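PDB 1ZB1: vacuolar-sorting protein BRO1 from Saccharomyces cerevisiae, which acts as a class E adapter in multivesicular-body sorting, concentrating cargo for intralumenal vesicles and recruiting the deubiquitinase DOA4 to endosomes. Local coordinates for residues Y9-K14 with T246-K251; W99-Y104 with S171-S176; Y104-K109 with G240-K245. All blocks are in the same frame, centred on the assembly; numbering follows the deposited sequence.

All three contacts lie in the mainly helical Bro1 domain, the part of BRO1 that may bind SNF7. Contacts 1 and 3 both use helix 242-269, contact 3 at its N-terminal end and contact 1 just beyond, with centres about 12 Å apart. Contacts 2 and 3 share Y104 in the connection between strands 97-100 and 112-115 of the two-stranded antiparallel sheet, and their centres are also about 12 Å apart; contacts 1 and 2 are about 19 Å apart. In sequence, contacts 2 and 3 interleave, and both fall inside the loop closed by contact 1. The N-terminal segment, the sheet connection and helix 242-269 are thereby packed as one continuous region.

Contact 1. Residues Y9-K14 with T246-K251; sequences YLFDLK and TTVTCK
In the helical Bro1 domain, the extended N-terminal segment 9-14 packs against helix 242-269, with F11, Y9 and T247 contributing the largest buried areas. F11 points edge-on at the helix. Its CG is anti to the carbonyl carbon (chi1 -68°), and the ring sends CE1 tip to tip against T247 CG2 at 3.8 Å. On the other side of CZ, F11 CE2 meets V248 CG2, also at 3.8 Å and in the ring plane, so two methyls one residue apart on the helix line the rim of one phenyl group. W244, one turn earlier on the same helix, stacks on the F11 ring.

Y9 takes a different rotamer, CG anti to the backbone N (chi1 -174°), and its ring crosses T247 obliquely, CD2 lying 4.0 Å from T247 CG2. That single methyl therefore touches both aromatic rings, while the polar branch of T247 is used separately: a water lies 2.5 Å from T247 OG1 and 2.8 Å from Y9 OH, bridging the two hydroxyls.

K251, one turn further on, stretches its extended chain back to the segment. Its ammonium forms a salt bridge with E192 of helix 176-198, which would be expected to offset its charge. K251 NZ donates to Y9 O at 2.9 Å, in the carbonyl plane with a C=O...N angle of 152°.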
ATOM      1  N   TYR A   9      -3.697  10.490   7.564  1.00 25.79           N
ATOM      2  CA  TYR A   9      -2.764  11.043   6.592  1.00 24.99           C
ATOM      3  C   TYR A   9      -2.285   9.900   5.689  1.00 24.51           C
ATOM      4  O   TYR A   9      -1.492   9.061   6.120  1.00 24.28           O
ATOM      5  CB  TYR A   9      -1.564  11.653   7.316  1.00 25.90           C
ATOM      6  CG  TYR A   9      -0.600  12.375   6.406  1.00 29.01           C
ATOM      7  CD1 TYR A   9      -0.693  13.752   6.218  1.00 29.29           C
ATOM      8  CD2 TYR A   9       0.400  11.681   5.724  1.00 27.05           C
ATOM      9  CE1 TYR A   9       0.189  14.426   5.371  1.00 30.90           C
ATOM     10  CE2 TYR A   9       1.289  12.346   4.875  1.00 29.23           C
ATOM     11  CZ  TYR A   9       1.176  13.717   4.707  1.00 29.51           C
ATOM     12  OH  TYR A   9       2.048  14.386   3.885  1.00 30.79           O
ATOM     13  N   LEU A  10      -2.762   9.869   4.451  1.00 22.38           N
ATOM     14  CA  LEU A  10      -2.382   8.816   3.509  1.00 24.64           C
ATOM     15  C   LEU A  10      -1.436   9.317   2.415  1.00 23.43           C
ATOM     16  O   LEU A  10      -1.658  10.382   1.832  1.00 24.55           O
ATOM     17  CB  LEU A  10      -3.637   8.219   2.859  1.00 23.53           C
ATOM     18  CG  LEU A  10      -4.661   7.619   3.831  1.00 25.19           C
ATOM     19  CD1 LEU A  10      -5.861   7.100   3.052  1.00 25.75           C
ATOM     20  CD2 LEU A  10      -4.020   6.502   4.636  1.00 22.15           C
ATOM     21  N   PHE A  11      -0.384   8.549   2.146  1.00 23.01           N
ATOM     22  CA  PHE A  11       0.584   8.910   1.115  1.00 21.70           C
ATOM     23  C   PHE A  11      -0.064   8.796  -0.260  1.00 22.01           C
ATOM     24  O   PHE A  11      -0.823   7.862  -0.522  1.00 20.31           O
ATOM     25  CB  PHE A  11       1.818   7.995   1.171  1.00 21.93           C
ATOM     26  CG  PHE A  11       2.674   8.188   2.396  1.00 24.27           C
ATOM     27  CD1 PHE A  11       2.605   9.363   3.143  1.00 22.84           C
ATOM     28  CD2 PHE A  11       3.577   7.198   2.787  1.00 23.39           C
ATOM     29  CE1 PHE A  11       3.421   9.552   4.264  1.00 21.77           C
ATOM     30  CE2 PHE A  11       4.398   7.374   3.904  1.00 24.51           C
ATOM     31  CZ  PHE A  11       4.318   8.558   4.645  1.00 22.84           C
ATOM     32  N   ASP A  12       0.239   9.745  -1.135  1.00 21.05           N
ATOM     33  CA  ASP A  12      -0.327   9.743  -2.481  1.00 23.82           C
ATOM     34  C   ASP A  12       0.649   9.065  -3.444  1.00 22.93           C
ATOM     35  O   ASP A  12       1.678   9.645  -3.806  1.00 21.94           O
ATOM     36  CB  ASP A  12      -0.593  11.181  -2.929  1.00 28.09           C
ATOM     37  CG  ASP A  12      -1.629  11.264  -4.027  1.00 37.00           C
ATOM     38  OD1 ASP A  12      -2.811  10.950  -3.752  1.00 40.11           O
ATOM     39  OD2 ASP A  12      -1.265  11.637  -5.166  1.00 41.59           O
ATOM     40  N   LEU A  13       0.335   7.836  -3.845  1.00 20.13           N
ATOM     41  CA  LEU A  13       1.201   7.095  -4.762  1.00 20.02           C
ATOM     42  C   LEU A  13       0.978   7.536  -6.215  1.00 20.95           C
ATOM     43  O   LEU A  13      -0.088   8.052  -6.566  1.00 19.39           O
ATOM     44  CB  LEU A  13       0.967   5.585  -4.608  1.00 17.66           C
ATOM     45  CG  LEU A  13       1.193   5.026  -3.192  1.00 19.25           C
ATOM     46  CD1 LEU A  13       1.060   3.513  -3.200  1.00 18.79           C
ATOM     47  CD2 LEU A  13       2.573   5.415  -2.691  1.00 21.21           C
ATOM     48  N   LYS A  14       1.987   7.336  -7.058  1.00 19.77           N
ATOM     49  CA  LYS A  14       1.902   7.755  -8.456  1.00 19.76           C
ATOM     50  C   LYS A  14       1.757   6.619  -9.450  1.00 18.23           C
ATOM     51  O   LYS A  14       2.357   5.556  -9.284  1.00 16.59           O
ATOM     52  CB  LYS A  14       3.140   8.579  -8.822  1.00 21.85           C
ATOM     53  CG  LYS A  14       3.295   9.848  -7.996  1.00 28.01           C
ATOM     54  CD  LYS A  14       2.134  10.793  -8.250  1.00 32.69           C
ATOM     55  CE  LYS A  14       2.288  12.089  -7.472  1.00 37.41           C
ATOM     56  NZ  LYS A  14       1.142  13.013  -7.700  1.00 40.04           N
ATOM     57  N   THR A 246      10.064  11.723   6.863  1.00 30.65           N
ATOM     58  CA  THR A 246       9.801  12.346   8.154  1.00 30.20           C
ATOM     59  C   THR A 246       8.478  11.909   8.776  1.00 28.54           C
ATOM     60  O   THR A 246       8.382  11.750   9.990  1.00 26.36           O
ATOM     61  CB  THR A 246       9.829  13.888   8.048  1.00 34.08           C
ATOM     62  OG1 THR A 246       8.789  14.337   7.171  1.00 37.88           O
ATOM     63  CG2 THR A 246      11.170  14.348   7.496  1.00 36.51           C
ATOM     64  N   THR A 247       7.464  11.698   7.944  1.00 26.84           N
ATOM     65  CA  THR A 247       6.157  11.285   8.448  1.00 26.19           C
ATOM     66  C   THR A 247       6.150   9.844   8.971  1.00 25.20           C
ATOM     67  O   THR A 247       5.459   9.529   9.940  1.00 25.28           O
ATOM     68  CB  THR A 247       5.087  11.472   7.359  1.00 26.20           C
ATOM     69  OG1 THR A 247       4.949  12.871   7.087  1.00 26.10           O
ATOM     70  CG2 THR A 247       3.745  10.914   7.806  1.00 23.95           C
ATOM     71  N   VAL A 248       6.924   8.973   8.335  1.00 21.99           N
ATOM     72  CA  VAL A 248       7.010   7.585   8.765  1.00 21.24           C
ATOM     73  C   VAL A 248       7.670   7.548  10.145  1.00 23.08           C
ATOM     74  O   VAL A 248       7.229   6.827  11.047  1.00 21.07           O
ATOM     75  CB  VAL A 248       7.838   6.747   7.754  1.00 21.00           C
ATOM     76  CG1 VAL A 248       8.250   5.420   8.379  1.00 19.73           C
ATOM     77  CG2 VAL A 248       7.011   6.493   6.494  1.00 20.09           C
ATOM     78  N   THR A 249       8.723   8.339  10.313  1.00 23.08           N
ATOM     79  CA  THR A 249       9.431   8.392  11.587  1.00 24.37           C
ATOM     80  C   THR A 249       8.530   8.949  12.690  1.00 24.12           C
ATOM     81  O   THR A 249       8.534   8.454  13.814  1.00 25.57           O
ATOM     82  CB  THR A 249      10.703   9.261  11.478  1.00 24.97           C
ATOM     83  OG1 THR A 249      11.597   8.669  10.527  1.00 24.16           O
ATOM     84  CG2 THR A 249      11.400   9.361  12.831  1.00 25.32           C
ATOM     85  N   CYS A 250       7.755   9.973  12.366  1.00 24.41           N
ATOM     86  CA  CYS A 250       6.857  10.564  13.345  1.00 25.47           C
ATOM     87  C   CYS A 250       5.834   9.517  13.801  1.00 26.57           C
ATOM     88  O   CYS A 250       5.636   9.300  15.005  1.00 23.25           O
ATOM     89  CB  CYS A 250       6.139  11.767  12.736  1.00 26.65           C
ATOM     90  SG  CYS A 250       5.096  12.674  13.901  1.00 28.85           S
ATOM     91  N   LYS A 251       5.200   8.858  12.834  1.00 25.40           N
ATOM     92  CA  LYS A 251       4.199   7.841  13.135  1.00 25.24           C
ATOM     93  C   LYS A 251       4.725   6.695  13.997  1.00 24.56           C
ATOM     94  O   LYS A 251       4.039   6.250  14.920  1.00 25.18           O
ATOM     95  CB  LYS A 251       3.585   7.284  11.838  1.00 24.26           C
ATOM     96  CG  LYS A 251       2.649   8.263  11.120  1.00 23.48           C
ATOM     97  CD  LYS A 251       1.891   7.602   9.964  1.00 23.41           C
ATOM     98  CE  LYS A 251       0.849   8.552   9.361  1.00 22.87           C
ATOM     99  NZ  LYS A 251       0.115   7.959   8.200  1.00 22.53           N
TER
HETATM  100  O   HOH W   1      -2.539   9.295   9.711  1.00 24.51           O
HETATM  101  O   HOH W   2       4.556  13.283   4.618  1.00 26.51           O

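Contact 2. Residues W99-Y104 with S171-S176; sequences WYDAEY and SVDLQS
A buried polar junction of the Bro1 domain joins the end of strand 97-100 to the turn before helix 176-198, and two aspartates carry most of it. D173 lies on a short 3-10 segment with CG anti to its carbonyl carbon, which directs the carboxylate at the backbone of the opposing loop. A102 N donates to D173 OD1 at 2.7 Å. The N-H...O angle of 168° makes the bond nearly straight, and the acceptor uses its syn lone pair, on the side of D173 OD2. The second oxygen is occupied as well: Y239 OH bonds to D173 OD2, and a water donates to both D173 OD2 and A102 O. The A102 methyl lies beside this carboxylate, while the edge of the Y104 ring meets it tip to tip, with Y104 CE1 4.2 Å from D173 OD2 and the two planes 70° apart.

D101 reaches the same turn by a different route. S171 OG donates to D101 OD1 at 2.7 Å, approaching from above the carboxylate plane, 46° out of it. The side chains of D101 and V172 cross at about a right angle, with D101 OD2 3.5 Å from V172 CG1, and D101 OD2 accepts from a water that in turn accepts from V172 N.

The two carboxylates come close, D101 OD1 lying 3.9 Å from D173 OD1. K16 NZ forms a salt bridge with D173 and also bonds to S171 OG and Y100 O, so its positive charge would be expected to temper the repulsion. S171 OG further accepts from D173 N at 3.2 Å, two residues on: the arrangement that defines an ST turn.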
ATOM      1  N   TRP A  99       6.444   1.938 -21.323  1.00 15.76           N
ATOM      2  CA  TRP A  99       6.070   2.522 -20.030  1.00 15.35           C
ATOM      3  C   TRP A  99       7.066   3.516 -19.439  1.00 17.34           C
ATOM      4  O   TRP A  99       8.282   3.325 -19.522  1.00 15.15           O
ATOM      5  CB  TRP A  99       5.828   1.418 -18.991  1.00 16.29           C
ATOM      6  CG  TRP A  99       4.645   0.550 -19.302  1.00 17.72           C
ATOM      7  CD1 TRP A  99       4.607  -0.505 -20.164  1.00 18.91           C
ATOM      8  CD2 TRP A  99       3.320   0.694 -18.782  1.00 14.61           C
ATOM      9  NE1 TRP A  99       3.333  -1.031 -20.216  1.00 19.32           N
ATOM     10  CE2 TRP A  99       2.524  -0.311 -19.376  1.00 16.40           C
ATOM     11  CE3 TRP A  99       2.724   1.578 -17.869  1.00 16.54           C
ATOM     12  CZ2 TRP A  99       1.163  -0.461 -19.088  1.00 16.13           C
ATOM     13  CZ3 TRP A  99       1.360   1.426 -17.581  1.00 17.72           C
ATOM     14  CH2 TRP A  99       0.600   0.414 -18.192  1.00 12.79           C
ATOM     15  N   TYR A 100       6.528   4.565 -18.820  1.00 16.81           N
ATOM     16  CA  TYR A 100       7.327   5.601 -18.173  1.00 17.49           C
ATOM     17  C   TYR A 100       7.438   5.333 -16.672  1.00 18.13           C
ATOM     18  O   TYR A 100       6.533   4.760 -16.063  1.00 16.63           O
ATOM     19  CB  TYR A 100       6.676   6.983 -18.348  1.00 18.41           C
ATOM     20  CG  TYR A 100       6.696   7.554 -19.749  1.00 20.30           C
ATOM     21  CD1 TYR A 100       5.789   7.126 -20.722  1.00 20.87           C
ATOM     22  CD2 TYR A 100       7.610   8.555 -20.093  1.00 21.87           C
ATOM     23  CE1 TYR A 100       5.789   7.687 -22.006  1.00 22.69           C
ATOM     24  CE2 TYR A 100       7.621   9.117 -21.370  1.00 23.33           C
ATOM     25  CZ  TYR A 100       6.711   8.684 -22.315  1.00 24.18           C
ATOM     26  OH  TYR A 100       6.717   9.261 -23.560  1.00 25.51           O
ATOM     27  N   ASP A 101       8.541   5.755 -16.068  1.00 16.72           N
ATOM     28  CA  ASP A 101       8.704   5.587 -14.630  1.00 17.05           C
ATOM     29  C   ASP A 101       7.741   6.563 -13.934  1.00 18.55           C
ATOM     30  O   ASP A 101       7.501   7.663 -14.440  1.00 18.35           O
ATOM     31  CB  ASP A 101      10.134   5.928 -14.196  1.00 17.22           C
ATOM     32  CG  ASP A 101      11.130   4.828 -14.512  1.00 19.26           C
ATOM     33  OD1 ASP A 101      10.713   3.729 -14.931  1.00 15.48           O
ATOM     34  OD2 ASP A 101      12.337   5.071 -14.321  1.00 21.39           O
ATOM     35  N   ALA A 102       7.203   6.164 -12.783  1.00 20.59           N
ATOM     36  CA  ALA A 102       6.295   7.033 -12.031  1.00 22.33           C
ATOM     37  C   ALA A 102       7.011   8.345 -11.711  1.00 23.77           C
ATOM     38  O   ALA A 102       8.199   8.348 -11.377  1.00 22.23           O
ATOM     39  CB  ALA A 102       5.847   6.345 -10.734  1.00 20.79           C
ATOM     40  N   GLU A 103       6.292   9.458 -11.810  1.00 25.90           N
ATOM     41  CA  GLU A 103       6.887  10.767 -11.556  1.00 31.63           C
ATOM     42  C   GLU A 103       6.600  11.328 -10.166  1.00 35.15           C
ATOM     43  O   GLU A 103       5.522  11.862  -9.919  1.00 35.55           O
ATOM     44  CB  GLU A 103       6.414  11.763 -12.619  1.00 32.41           C
ATOM     45  CG  GLU A 103       6.948  11.459 -14.005  1.00 38.89           C
ATOM     46  CD  GLU A 103       6.444  12.415 -15.071  1.00 41.22           C
ATOM     47  OE1 GLU A 103       7.020  12.411 -16.178  1.00 43.39           O
ATOM     48  OE2 GLU A 103       5.476  13.162 -14.810  1.00 44.19           O
ATOM     49  N   TYR A 104       7.564  11.206  -9.259  1.00 38.38           N
ATOM     50  CA  TYR A 104       7.385  11.730  -7.908  1.00 42.74           C
ATOM     51  C   TYR A 104       7.987  13.126  -7.811  1.00 47.66           C
ATOM     52  O   TYR A 104       7.280  14.132  -7.868  1.00 48.88           O
ATOM     53  CB  TYR A 104       8.058  10.828  -6.869  1.00 40.42           C
ATOM     54  CG  TYR A 104       7.531   9.413  -6.807  1.00 37.39           C
ATOM     55  CD1 TYR A 104       8.200   8.380  -7.451  1.00 37.64           C
ATOM     56  CD2 TYR A 104       6.371   9.104  -6.092  1.00 37.17           C
ATOM     57  CE1 TYR A 104       7.739   7.074  -7.387  1.00 37.27           C
ATOM     58  CE2 TYR A 104       5.895   7.793  -6.021  1.00 35.26           C
ATOM     59  CZ  TYR A 104       6.589   6.785  -6.673  1.00 36.84           C
ATOM     60  OH  TYR A 104       6.151   5.483  -6.615  1.00 37.37           O
ATOM     61  N   SER A 171      12.534  -0.984 -15.125  1.00 18.75           N
ATOM     62  CA  SER A 171      12.049   0.186 -14.388  1.00 17.14           C
ATOM     63  C   SER A 171      12.343   0.160 -12.891  1.00 18.22           C
ATOM     64  O   SER A 171      12.154  -0.862 -12.223  1.00 17.64           O
ATOM     65  CB  SER A 171      10.532   0.348 -14.573  1.00 17.31           C
ATOM     66  OG  SER A 171      10.056   1.405 -13.751  1.00 16.64           O
ATOM     67  N   VAL A 172      12.773   1.303 -12.368  1.00 19.86           N
ATOM     68  CA  VAL A 172      13.082   1.440 -10.950  1.00 21.23           C
ATOM     69  C   VAL A 172      11.855   1.160 -10.081  1.00 20.04           C
ATOM     70  O   VAL A 172      11.977   0.678  -8.951  1.00 18.69           O
ATOM     71  CB  VAL A 172      13.627   2.862 -10.633  1.00 25.21           C
ATOM     72  CG1 VAL A 172      12.623   3.926 -11.049  1.00 26.98           C
ATOM     73  CG2 VAL A 172      13.936   2.985  -9.147  1.00 32.24           C
ATOM     74  N   ASP A 173      10.672   1.461 -10.615  1.00 19.79           N
ATOM     75  CA  ASP A 173       9.419   1.243  -9.892  1.00 18.98           C
ATOM     76  C   ASP A 173       9.188  -0.225  -9.567  1.00 20.91           C
ATOM     77  O   ASP A 173       8.555  -0.551  -8.563  1.00 19.82           O
ATOM     78  CB  ASP A 173       8.222   1.711 -10.731  1.00 17.26           C
ATOM     79  CG  ASP A 173       8.222   3.197 -10.979  1.00 16.64           C
ATOM     80  OD1 ASP A 173       7.947   3.607 -12.133  1.00 19.98           O
ATOM     81  OD2 ASP A 173       8.488   3.955 -10.022  1.00 18.24           O
ATOM     82  N   LEU A 174       9.681  -1.112 -10.427  1.00 19.30           N
ATOM     83  CA  LEU A 174       9.459  -2.535 -10.223  1.00 19.72           C
ATOM     84  C   LEU A 174      10.617  -3.291  -9.597  1.00 20.08           C
ATOM     85  O   LEU A 174      10.643  -4.525  -9.614  1.00 21.72           O
ATOM     86  CB  LEU A 174       9.039  -3.197 -11.544  1.00 19.63           C
ATOM     87  CG  LEU A 174       7.589  -2.931 -11.991  1.00 23.36           C
ATOM     88  CD1 LEU A 174       6.600  -3.517 -10.969  1.00 21.03           C
ATOM     89  CD2 LEU A 174       7.369  -1.438 -12.133  1.00 26.71           C
ATOM     90  N   GLN A 175      11.583  -2.563  -9.051  1.00 21.81           N
ATOM     91  CA  GLN A 175      12.695  -3.221  -8.384  1.00 23.05           C
ATOM     92  C   GLN A 175      12.087  -3.860  -7.136  1.00 23.65           C
ATOM     93  O   GLN A 175      11.313  -3.220  -6.421  1.00 20.81           O
ATOM     94  CB  GLN A 175      13.772  -2.203  -8.001  1.00 25.48           C
ATOM     95  CG  GLN A 175      14.475  -1.614  -9.208  1.00 28.89           C
ATOM     96  CD  GLN A 175      14.849  -2.689 -10.217  1.00 32.05           C
ATOM     97  OE1 GLN A 175      14.381  -2.677 -11.358  1.00 33.61           O
ATOM     98  NE2 GLN A 175      15.682  -3.635  -9.796  1.00 29.60           N
ATOM     99  N   SER A 176      12.435  -5.116  -6.881  1.00 21.42           N
ATOM    100  CA  SER A 176      11.889  -5.857  -5.743  1.00 23.61           C
ATOM    101  C   SER A 176      11.891  -5.123  -4.399  1.00 22.42           C
ATOM    102  O   SER A 176      10.928  -5.215  -3.637  1.00 20.54           O
ATOM    103  CB  SER A 176      12.621  -7.199  -5.596  1.00 25.70           C
ATOM    104  OG  SER A 176      12.055  -7.965  -4.544  1.00 30.19           O
TER
HETATM  105  O   HOH W   3      14.332   3.380 -14.261  1.00 17.09           O
HETATM  106  O   HOH W   4       9.917   6.275 -10.256  1.00 53.50           O

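Contact 3. Residues Y104-K109 with G240-K245; sequences YSSAQK and GEPKWK
Where helix 242-269 of the Bro1 domain begins, the residues leading into it pack against the connection between the two strands of its antiparallel sheet. The aromatic contacts centre on Y104, whose ring is covered on one face by the backbone of G240. This is a CH-pi contact: G240 CA stands 4.0 Å from the centroid of the Y104 ring and only 5° off its normal. The Y104 and W244 side chains cross at about a right angle, ring planes 79° apart, touching through Y104 CE2 and W244 CH2 at 3.9 Å. The indole is also covered from within its own segment, by E241 CB over the rim of one face. L13 of the N-terminal segment also packs on the indole.

Van der Waals packing continues along E241 and P242. The E241 chain bends at chi2, laying CG and CD across Y104 CD2 with the carboxylate plane 75° from the ring. The pyrrolidine edge of P242 meets S106, with P242 CG 3.6 Å from S106 OG.

Among the polar groups, G240 O is buried by the contact and has no hydrogen-bonding partner in the model. No hydrogen bond crosses between the segments. S105 OG, although 3.1 Å from E241 OE1, instead donates within its own segment to Y104 O at 2.7 Å, from above that carbonyl's plane.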
ATOM      1  N   TYR A 104       7.564  11.206  -9.259  1.00 38.38           N
ATOM      2  CA  TYR A 104       7.385  11.730  -7.908  1.00 42.74           C
ATOM      3  C   TYR A 104       7.987  13.126  -7.811  1.00 47.66           C
ATOM      4  O   TYR A 104       7.280  14.132  -7.868  1.00 48.88           O
ATOM      5  CB  TYR A 104       8.058  10.828  -6.869  1.00 40.42           C
ATOM      6  CG  TYR A 104       7.531   9.413  -6.807  1.00 37.39           C
ATOM      7  CD1 TYR A 104       8.200   8.380  -7.451  1.00 37.64           C
ATOM      8  CD2 TYR A 104       6.371   9.104  -6.092  1.00 37.17           C
ATOM      9  CE1 TYR A 104       7.739   7.074  -7.387  1.00 37.27           C
ATOM     10  CE2 TYR A 104       5.895   7.793  -6.021  1.00 35.26           C
ATOM     11  CZ  TYR A 104       6.589   6.785  -6.673  1.00 36.84           C
ATOM     12  OH  TYR A 104       6.151   5.483  -6.615  1.00 37.37           O
ATOM     13  N   SER A 105       9.304  13.168  -7.654  1.00 52.68           N
ATOM     14  CA  SER A 105      10.048  14.417  -7.546  1.00 57.30           C
ATOM     15  C   SER A 105      11.513  14.103  -7.808  1.00 60.14           C
ATOM     16  O   SER A 105      12.125  14.638  -8.737  1.00 61.39           O
ATOM     17  CB  SER A 105       9.901  15.015  -6.141  1.00 57.38           C
ATOM     18  OG  SER A 105       8.570  15.427  -5.882  1.00 57.83           O
ATOM     19  N   SER A 106      12.059  13.215  -6.985  1.00 63.03           N
ATOM     20  CA  SER A 106      13.451  12.806  -7.094  1.00 65.28           C
ATOM     21  C   SER A 106      13.696  11.972  -8.350  1.00 66.67           C
ATOM     22  O   SER A 106      14.801  11.970  -8.894  1.00 67.49           O
ATOM     23  CB  SER A 106      13.861  12.009  -5.850  1.00 65.74           C
ATOM     24  OG  SER A 106      13.707  12.785  -4.671  1.00 65.04           O
ATOM     25  N   ALA A 107      12.663  11.269  -8.807  1.00 67.55           N
ATOM     26  CA  ALA A 107      12.773  10.436 -10.004  1.00 68.22           C
ATOM     27  C   ALA A 107      12.904  11.299 -11.264  1.00 68.45           C
ATOM     28  O   ALA A 107      12.830  12.528 -11.196  1.00 68.33           O
ATOM     29  CB  ALA A 107      11.552   9.523 -10.116  1.00 67.87           C
ATOM     30  N   GLN A 108      13.100  10.650 -12.409  1.00 68.37           N
ATOM     31  CA  GLN A 108      13.240  11.353 -13.686  1.00 68.29           C
ATOM     32  C   GLN A 108      12.008  12.189 -14.029  1.00 66.94           C
ATOM     33  O   GLN A 108      11.109  12.362 -13.202  1.00 67.88           O
ATOM     34  CB  GLN A 108      13.508  10.354 -14.816  1.00 69.93           C
ATOM     35  CG  GLN A 108      14.937   9.833 -14.872  1.00 72.36           C
ATOM     36  CD  GLN A 108      15.908  10.853 -15.447  1.00 74.63           C
ATOM     37  OE1 GLN A 108      16.017  11.975 -14.950  1.00 76.07           O
ATOM     38  NE2 GLN A 108      16.621  10.464 -16.500  1.00 75.06           N
ATOM     39  N   LYS A 109      11.973  12.703 -15.255  1.00 63.91           N
ATOM     40  CA  LYS A 109      10.857  13.522 -15.707  1.00 60.45           C
ATOM     41  C   LYS A 109      10.333  13.029 -17.053  1.00 57.47           C
ATOM     42  O   LYS A 109       9.570  13.727 -17.722  1.00 59.11           O
ATOM     43  CB  LYS A 109      11.295  14.985 -15.833  1.00 61.63           C
ATOM     44  CG  LYS A 109      11.940  15.564 -14.580  1.00 62.30           C
ATOM     45  CD  LYS A 109      10.978  15.576 -13.399  1.00 63.19           C
ATOM     46  CE  LYS A 109      11.653  16.122 -12.149  1.00 63.49           C
ATOM     47  NZ  LYS A 109      10.757  16.072 -10.960  1.00 64.20           N
ATOM     48  N   GLY A 240      10.461   7.036  -3.246  1.00 41.07           N
ATOM     49  CA  GLY A 240       9.250   7.822  -3.457  1.00 38.07           C
ATOM     50  C   GLY A 240       9.335   9.330  -3.303  1.00 37.04           C
ATOM     51  O   GLY A 240      10.098  10.006  -3.994  1.00 35.60           O
ATOM     52  N   GLU A 241       8.513   9.861  -2.404  1.00 35.54           N
ATOM     53  CA  GLU A 241       8.483  11.290  -2.126  1.00 35.23           C
ATOM     54  C   GLU A 241       9.360  11.568  -0.915  1.00 35.22           C
ATOM     55  O   GLU A 241       9.283  10.860   0.094  1.00 34.54           O
ATOM     56  CB  GLU A 241       7.050  11.742  -1.826  1.00 36.35           C
ATOM     57  CG  GLU A 241       6.089  11.547  -2.979  1.00 38.85           C
ATOM     58  CD  GLU A 241       6.314  12.544  -4.100  1.00 41.70           C
ATOM     59  OE1 GLU A 241       7.458  13.015  -4.258  1.00 43.34           O
ATOM     60  OE2 GLU A 241       5.348  12.846  -4.832  1.00 43.07           O
ATOM     61  N   PRO A 242      10.213  12.597  -0.998  1.00 35.63           N
ATOM     62  CA  PRO A 242      11.097  12.949   0.115  1.00 35.87           C
ATOM     63  C   PRO A 242      10.321  13.179   1.415  1.00 34.97           C
ATOM     64  O   PRO A 242      10.779  12.812   2.498  1.00 35.39           O
ATOM     65  CB  PRO A 242      11.780  14.218  -0.385  1.00 36.86           C
ATOM     66  CG  PRO A 242      11.859  13.983  -1.851  1.00 37.28           C
ATOM     67  CD  PRO A 242      10.484  13.448  -2.169  1.00 36.04           C
ATOM     68  N   LYS A 243       9.140  13.777   1.293  1.00 34.39           N
ATOM     69  CA  LYS A 243       8.289  14.074   2.447  1.00 35.31           C
ATOM     70  C   LYS A 243       7.890  12.858   3.287  1.00 32.96           C
ATOM     71  O   LYS A 243       7.626  12.990   4.483  1.00 31.28           O
ATOM     72  CB  LYS A 243       7.012  14.778   1.986  1.00 37.21           C
ATOM     73  CG  LYS A 243       7.214  16.189   1.474  1.00 42.06           C
ATOM     74  CD  LYS A 243       5.935  16.725   0.841  1.00 44.15           C
ATOM     75  CE  LYS A 243       4.752  16.623   1.792  1.00 44.97           C
ATOM     76  NZ  LYS A 243       3.489  17.104   1.167  1.00 45.84           N
ATOM     77  N   TRP A 244       7.842  11.681   2.668  1.00 30.75           N
ATOM     78  CA  TRP A 244       7.439  10.465   3.375  1.00 28.59           C
ATOM     79  C   TRP A 244       8.350  10.046   4.522  1.00 29.33           C
ATOM     80  O   TRP A 244       7.881   9.525   5.539  1.00 27.87           O
ATOM     81  CB  TRP A 244       7.323   9.285   2.400  1.00 26.85           C
ATOM     82  CG  TRP A 244       6.290   9.453   1.331  1.00 25.30           C
ATOM     83  CD1 TRP A 244       5.299  10.394   1.281  1.00 24.80           C
ATOM     84  CD2 TRP A 244       6.119   8.627   0.175  1.00 25.77           C
ATOM     85  NE1 TRP A 244       4.520  10.201   0.164  1.00 25.27           N
ATOM     86  CE2 TRP A 244       5.001   9.122  -0.533  1.00 25.45           C
ATOM     87  CE3 TRP A 244       6.803   7.514  -0.333  1.00 25.72           C
ATOM     88  CZ2 TRP A 244       4.548   8.544  -1.722  1.00 25.10           C
ATOM     89  CZ3 TRP A 244       6.354   6.936  -1.517  1.00 26.56           C
ATOM     90  CH2 TRP A 244       5.235   7.454  -2.199  1.00 28.13           C
ATOM     91  N   LYS A 245       9.649  10.258   4.364  1.00 28.84           N
ATOM     92  CA  LYS A 245      10.596   9.849   5.391  1.00 29.82           C
ATOM     93  C   LYS A 245      10.296  10.417   6.781  1.00 29.82           C
ATOM     94  O   LYS A 245      10.266   9.679   7.766  1.00 28.29           O
ATOM     95  CB  LYS A 245      12.016  10.234   4.970  1.00 32.25           C
ATOM     96  CG  LYS A 245      13.108   9.539   5.765  1.00 36.33           C
ATOM     97  CD  LYS A 245      14.486   9.897   5.234  1.00 40.02           C
ATOM     98  CE  LYS A 245      15.565   9.075   5.911  1.00 41.41           C
ATOM     99  NZ  LYS A 245      15.526   9.258   7.387  1.00 45.00           N
TER